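Local coordinates for protein thioesterase (Streptomyces coelicolor, PDB 3QMW) that is a thioesterase of the prodiginine biosynthetic pathway with an alpha/beta hydrolase fold, probably hydrolysing thioester-linked substrates, at residues D[66-79]-D[176-188]. Numbering follows the deposited sequence. Where two conformers were deposited one is given.
Sequences GRGLRLRERPYDTM and RRLPVLRADLRAC
The irregular loop 66-79 runs along one side of helix 178-188, its backbone closing in at Asp77, whose CA lies 4.5 Å from Ala183 CA, and at Thr78 beside Ala187. In this alpha/beta hydrolase fold the loop links strand 57-61 to helix 79-91, while helix 178-188 lies between strands 129-132 and 203-208 in the chain. Arg67 makes a salt bridge to Asp184. The Asp184 carboxylate sits at the guanidinium edge, nearly coplanar with it (29°); NH2 donates to the syn lone pair of OD2 at 2.8 Å, and NH1 points at OD1, although its position is less certain. Gly40 N also bonds OD2, and Gly41 O takes a further bond from NH2, tying both charges to the loop after strand 31-36. A leucine at Arg67 would probably leave the Asp184 carboxylate without its cationic mate and Gly41 O without this donor. Next to it the contact is apolar: Pro75 CG rests on Ala183 CB at 3.7 Å. In one of its two modelled conformers Arg177 lays a guanidinium face against Arg67 CB, with Leu71 CD1 at its edge. Asp77 runs alongside Arg186, carboxylate and guanidinium planes 79° apart, and Asp77 OD2 takes a weak hydrogen bond from Arg186 NE within a salt bridge (2.6 Å). With CG anti to the backbone N (chi1 -172°) and bends at chi2 and chi3, Met79 curls back to set CE 3.4 Å from Ala187 CB.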
loop_
_atom_site.group_PDB
_atom_site.type_symbol
_atom_site.label_atom_id
_atom_site.label_comp_id
_atom_site.label_asym_id
_atom_site.label_seq_id
_atom_site.Cartn_x
_atom_site.Cartn_y
_atom_site.Cartn_z
ATOM N N GLY D 66 27.386 -2.600 -15.260
ATOM C CA GLY D 66 27.123 -3.344 -16.496
ATOM C C GLY D 66 25.792 -3.005 -17.145
ATOM O O GLY D 66 25.329 -3.731 -18.025
ATOM N N ARG D 67 25.170 -1.904 -16.726
ATOM C CA ARG D 67 23.840 -1.553 -17.205
ATOM C C ARG D 67 23.567 -0.104 -16.924
ATOM O O ARG D 67 24.267 0.511 -16.134
ATOM C CB ARG D 67 22.784 -2.417 -16.513
ATOM C CG ARG D 67 22.613 -2.123 -15.025
ATOM C CD ARG D 67 22.180 -3.364 -14.288
ATOM N NE ARG D 67 23.285 -4.300 -14.076
ATOM C CZ ARG D 67 23.141 -5.574 -13.713
ATOM N NH1 ARG D 67 24.223 -6.337 -13.552
ATOM N NH2 ARG D 67 21.927 -6.101 -13.527
ATOM N N GLY D 68 22.530 0.431 -17.555
ATOM C CA GLY D 68 22.222 1.856 -17.457
ATOM C C GLY D 68 23.422 2.694 -17.861
ATOM O O GLY D 68 24.068 2.417 -18.875
ATOM N N LEU D 69 23.747 3.691 -17.042
ATOM C CA LEU D 69 24.884 4.561 -17.302
ATOM C C LEU D 69 26.202 3.890 -16.898
ATOM O O LEU D 69 27.249 4.538 -16.836
ATOM C CB LEU D 69 24.711 5.884 -16.545
ATOM C CG LEU D 69 23.491 6.728 -16.922
ATOM C CD1 LEU D 69 23.384 7.931 -15.985
ATOM C CD2 LEU D 69 23.563 7.172 -18.376
ATOM N N ARG D 70 26.140 2.595 -16.611
ATOM C CA ARG D 70 27.299 1.819 -16.216
ATOM C C ARG D 70 27.445 0.661 -17.173
ATOM O O ARG D 70 27.873 -0.429 -16.795
ATOM C CB ARG D 70 27.117 1.285 -14.799
ATOM C CG ARG D 70 26.625 2.310 -13.808
ATOM C CD ARG D 70 26.566 1.705 -12.436
ATOM N NE ARG D 70 27.896 1.348 -11.968
ATOM C CZ ARG D 70 28.152 0.729 -10.824
ATOM N NH1 ARG D 70 29.404 0.446 -10.500
ATOM N NH2 ARG D 70 27.168 0.389 -10.003
ATOM N N LEU D 71 27.083 0.911 -18.419
ATOM C CA LEU D 71 27.177 -0.088 -19.467
ATOM C C LEU D 71 28.639 -0.451 -19.783
ATOM O O LEU D 71 28.944 -1.593 -20.134
ATOM C CB LEU D 71 26.477 0.445 -20.716
ATOM C CG LEU D 71 26.098 -0.553 -21.803
ATOM C CD1 LEU D 71 25.118 -1.595 -21.280
ATOM C CD2 LEU D 71 25.503 0.219 -22.972
ATOM N N ARG D 72 29.534 0.525 -19.638
ATOM C CA ARG D 72 30.955 0.339 -19.942
ATOM C C ARG D 72 31.706 -0.471 -18.882
ATOM O O ARG D 72 32.801 -0.972 -19.142
ATOM C CB ARG D 72 31.646 1.694 -20.103
ATOM C CG ARG D 72 31.285 2.443 -21.371
ATOM C CD ARG D 72 31.815 3.878 -21.310
ATOM N NE ARG D 72 32.156 4.419 -22.633
ATOM C CZ ARG D 72 31.352 5.148 -23.411
ATOM N NH1 ARG D 72 31.807 5.581 -24.588
ATOM N NH2 ARG D 72 30.103 5.452 -23.037
ATOM N N GLU D 73 31.137 -0.583 -17.688
ATOM C CA GLU D 73 31.791 -1.292 -16.599
ATOM C C GLU D 73 31.471 -2.774 -16.656
ATOM O O GLU D 73 30.432 -3.175 -17.153
ATOM C CB GLU D 73 31.381 -0.687 -15.264
ATOM C CG GLU D 73 31.742 0.788 -15.146
ATOM C CD GLU D 73 30.952 1.504 -14.067
ATOM O OE1 GLU D 73 30.864 0.955 -12.945
ATOM O OE2 GLU D 73 30.422 2.613 -14.350
ATOM N N ARG D 74 32.388 -3.588 -16.155
ATOM C CA ARG D 74 32.255 -5.034 -16.230
ATOM C C ARG D 74 31.334 -5.545 -15.108
ATOM O O ARG D 74 31.522 -5.189 -13.938
ATOM C CB ARG D 74 33.641 -5.676 -16.120
ATOM C CG ARG D 74 33.673 -7.196 -16.302
ATOM C CD ARG D 74 34.593 -7.855 -15.264
ATOM N NE ARG D 74 34.125 -7.601 -13.896
ATOM C CZ ARG D 74 34.727 -8.034 -12.789
ATOM N NH1 ARG D 74 35.840 -8.764 -12.864
ATOM N NH2 ARG D 74 34.204 -7.741 -11.599
ATOM N N PRO D 75 30.336 -6.381 -15.458
ATOM C CA PRO D 75 29.473 -6.964 -14.436
ATOM C C PRO D 75 30.156 -8.088 -13.650
ATOM O O PRO D 75 30.913 -8.884 -14.221
ATOM C CB PRO D 75 28.310 -7.534 -15.246
ATOM C CG PRO D 75 28.914 -7.899 -16.544
ATOM C CD PRO D 75 29.972 -6.850 -16.806
ATOM N N TYR D 76 29.877 -8.157 -12.354
ATOM C CA TYR D 76 30.382 -9.234 -11.530
ATOM C C TYR D 76 29.619 -10.522 -11.847
ATOM O O TYR D 76 28.416 -10.483 -12.145
ATOM C CB TYR D 76 30.214 -8.901 -10.048
ATOM C CG TYR D 76 31.019 -7.723 -9.549
ATOM C CD1 TYR D 76 32.217 -7.912 -8.866
ATOM C CD2 TYR D 76 30.569 -6.421 -9.725
ATOM C CE1 TYR D 76 32.949 -6.835 -8.386
ATOM C CE2 TYR D 76 31.295 -5.336 -9.242
ATOM C CZ TYR D 76 32.481 -5.550 -8.579
ATOM O OH TYR D 76 33.190 -4.470 -8.111
ATOM N N ASP D 77 30.332 -11.651 -11.790
ATOM C CA ASP D 77 29.722 -12.990 -11.845
ATOM C C ASP D 77 29.909 -13.778 -10.535
ATOM O O ASP D 77 29.560 -14.953 -10.468
ATOM C CB ASP D 77 30.248 -13.790 -13.047
ATOM C CG ASP D 77 31.717 -14.189 -12.908
ATOM O OD1 ASP D 77 32.602 -13.380 -13.275
ATOM O OD2 ASP D 77 31.985 -15.325 -12.449
ATOM N N THR D 78 30.433 -13.119 -9.496
ATOM C CA THR D 78 30.690 -13.755 -8.200
ATOM C C THR D 78 29.998 -12.963 -7.082
ATOM O O THR D 78 30.126 -11.729 -7.000
ATOM C CB THR D 78 32.218 -13.867 -7.910
ATOM O OG1 THR D 78 32.875 -14.503 -9.013
ATOM C CG2 THR D 78 32.484 -14.681 -6.638
ATOM N N MET D 79 29.284 -13.679 -6.212
ATOM C CA MET D 79 28.341 -13.048 -5.288
ATOM C C MET D 79 28.980 -12.202 -4.177
ATOM O O MET D 79 28.493 -11.104 -3.902
ATOM C CB MET D 79 27.408 -14.101 -4.676
ATOM C CG MET D 79 26.257 -13.531 -3.829
ATOM S SD MET D 79 25.129 -12.394 -4.682
ATOM C CE MET D 79 24.436 -13.482 -5.928
ATOM N N ARG D 176 20.526 -6.782 -25.814
ATOM C CA ARG D 176 21.594 -5.943 -25.276
ATOM C C ARG D 176 22.068 -6.327 -23.869
ATOM O O ARG D 176 23.254 -6.165 -23.550
ATOM C CB ARG D 176 21.193 -4.466 -25.266
ATOM C CG ARG D 176 21.969 -3.658 -24.212
ATOM C CD ARG D 176 21.769 -2.176 -24.310
ATOM N NE ARG D 176 22.827 -1.550 -25.102
ATOM C CZ ARG D 176 23.104 -0.246 -25.089
ATOM N NH1 ARG D 176 22.408 0.593 -24.320
ATOM N NH2 ARG D 176 24.092 0.227 -25.846
ATOM N N ARG D 177 21.159 -6.811 -23.029
ATOM C CA ARG D 177 21.497 -7.062 -21.629
ATOM C C ARG D 177 21.795 -8.534 -21.321
ATOM O O ARG D 177 21.862 -8.910 -20.152
ATOM C CB ARG D 177 20.392 -6.514 -20.709
ATOM C CG ARG D 177 20.154 -5.012 -20.894
ATOM C CD ARG D 177 19.759 -4.302 -19.603
ATOM N NE ARG D 177 19.840 -2.845 -19.735
ATOM C CZ ARG D 177 20.962 -2.182 -19.993
ATOM N NH1 ARG D 177 22.096 -2.840 -20.167
ATOM N NH2 ARG D 177 20.948 -0.866 -20.091
ATOM N N LEU D 178 21.989 -9.350 -22.361
ATOM C CA LEU D 178 22.343 -10.785 -22.187
ATOM C C LEU D 178 23.649 -11.072 -21.426
ATOM O O LEU D 178 23.672 -11.951 -20.564
ATOM C CB LEU D 178 22.378 -11.513 -23.532
ATOM C CG LEU D 178 21.114 -12.291 -23.861
ATOM C CD1 LEU D 178 21.125 -12.704 -25.311
ATOM C CD2 LEU D 178 21.013 -13.496 -22.950
ATOM N N PRO D 179 24.744 -10.364 -21.759
ATOM C CA PRO D 179 25.923 -10.450 -20.915
ATOM C C PRO D 179 25.619 -10.268 -19.435
ATOM O O PRO D 179 26.046 -11.069 -18.604
ATOM C CB PRO D 179 26.804 -9.296 -21.422
ATOM C CG PRO D 179 26.300 -8.968 -22.786
ATOM C CD PRO D 179 25.081 -9.800 -23.073
ATOM N N VAL D 180 24.864 -9.221 -19.123
ATOM C CA VAL D 180 24.644 -8.800 -17.743
ATOM C C VAL D 180 23.703 -9.761 -17.053
ATOM O O VAL D 180 23.863 -10.034 -15.870
ATOM C CB VAL D 180 24.093 -7.395 -17.689
ATOM C CG1 VAL D 180 24.267 -6.833 -16.317
ATOM C CG2 VAL D 180 24.831 -6.523 -18.694
ATOM N N LEU D 181 22.745 -10.295 -17.804
ATOM C CA LEU D 181 21.931 -11.411 -17.337
ATOM C C LEU D 181 22.826 -12.587 -16.949
ATOM O O LEU D 181 22.820 -13.019 -15.796
ATOM C CB LEU D 181 20.930 -11.839 -18.415
ATOM C CG LEU D 181 19.966 -12.977 -18.046
ATOM C CD1 LEU D 181 19.202 -12.668 -16.765
ATOM C CD2 LEU D 181 18.989 -13.264 -19.187
ATOM N N ARG D 182 23.609 -13.082 -17.911
ATOM C CA ARG D 182 24.529 -14.211 -17.678
ATOM C C ARG D 182 25.433 -13.971 -16.473
ATOM O O ARG D 182 25.652 -14.873 -15.676
ATOM C CB ARG D 182 25.410 -14.472 -18.907
ATOM C CG ARG D 182 24.718 -15.149 -20.091
ATOM C CD ARG D 182 25.711 -15.407 -21.213
ATOM N NE ARG D 182 25.067 -15.688 -22.496
ATOM C CZ ARG D 182 24.509 -16.851 -22.834
ATOM N NH1 ARG D 182 24.477 -17.877 -21.983
ATOM N NH2 ARG D 182 23.961 -16.996 -24.033
ATOM N N ALA D 183 25.958 -12.759 -16.339
ATOM C CA ALA D 183 26.803 -12.429 -15.197
ATOM C C ALA D 183 25.987 -12.354 -13.896
ATOM O O ALA D 183 26.482 -12.717 -12.825
ATOM C CB ALA D 183 27.551 -11.133 -15.445
ATOM N N ASP D 184 24.740 -11.890 -13.984
ATOM C CA ASP D 184 23.834 -11.917 -12.826
ATOM C C ASP D 184 23.480 -13.352 -12.421
ATOM O O ASP D 184 23.523 -13.692 -11.244
ATOM C CB ASP D 184 22.533 -11.144 -13.107
ATOM C CG ASP D 184 22.693 -9.626 -13.011
ATOM O OD1 ASP D 184 23.751 -9.127 -12.563
ATOM O OD2 ASP D 184 21.733 -8.920 -13.394
ATOM N N LEU D 185 23.113 -14.183 -13.393
ATOM C CA LEU D 185 22.700 -15.559 -13.098
ATOM C C LEU D 185 23.841 -16.439 -12.574
ATOM O O LEU D 185 23.607 -17.427 -11.878
ATOM C CB LEU D 185 22.069 -16.233 -14.323
ATOM C CG LEU D 185 20.554 -16.162 -14.527
ATOM C CD1 LEU D 185 20.198 -16.947 -15.771
ATOM C CD2 LEU D 185 19.784 -16.718 -13.333
ATOM N N ARG D 186 25.071 -16.093 -12.921
ATOM C CA ARG D 186 26.220 -16.893 -12.527
ATOM C C ARG D 186 26.508 -16.742 -11.039
ATOM O O ARG D 186 26.922 -17.692 -10.382
ATOM C CB ARG D 186 27.456 -16.505 -13.344
ATOM C CG ARG D 186 28.729 -17.133 -12.811
ATOM C CD ARG D 186 29.767 -17.378 -13.872
ATOM N NE ARG D 186 31.064 -17.592 -13.241
ATOM C CZ ARG D 186 32.020 -18.386 -13.703
ATOM N NH1 ARG D 186 33.161 -18.486 -13.025
ATOM N NH2 ARG D 186 31.844 -19.085 -14.826
ATOM N N ALA D 187 26.288 -15.547 -10.504
ATOM C CA ALA D 187 26.436 -15.347 -9.075
ATOM C C ALA D 187 25.383 -16.126 -8.276
ATOM O O ALA D 187 25.532 -16.278 -7.075
ATOM C CB ALA D 187 26.369 -13.885 -8.745
ATOM N N CYS D 188 24.336 -16.620 -8.937
ATOM C CA CYS D 188 23.252 -17.349 -8.264
ATOM C C CYS D 188 23.387 -18.862 -8.336
ATOM O O CYS D 188 22.711 -19.582 -7.600
ATOM C CB CYS D 188 21.897 -16.975 -8.876
ATOM S SG CYS D 188 21.394 -15.276 -8.588
#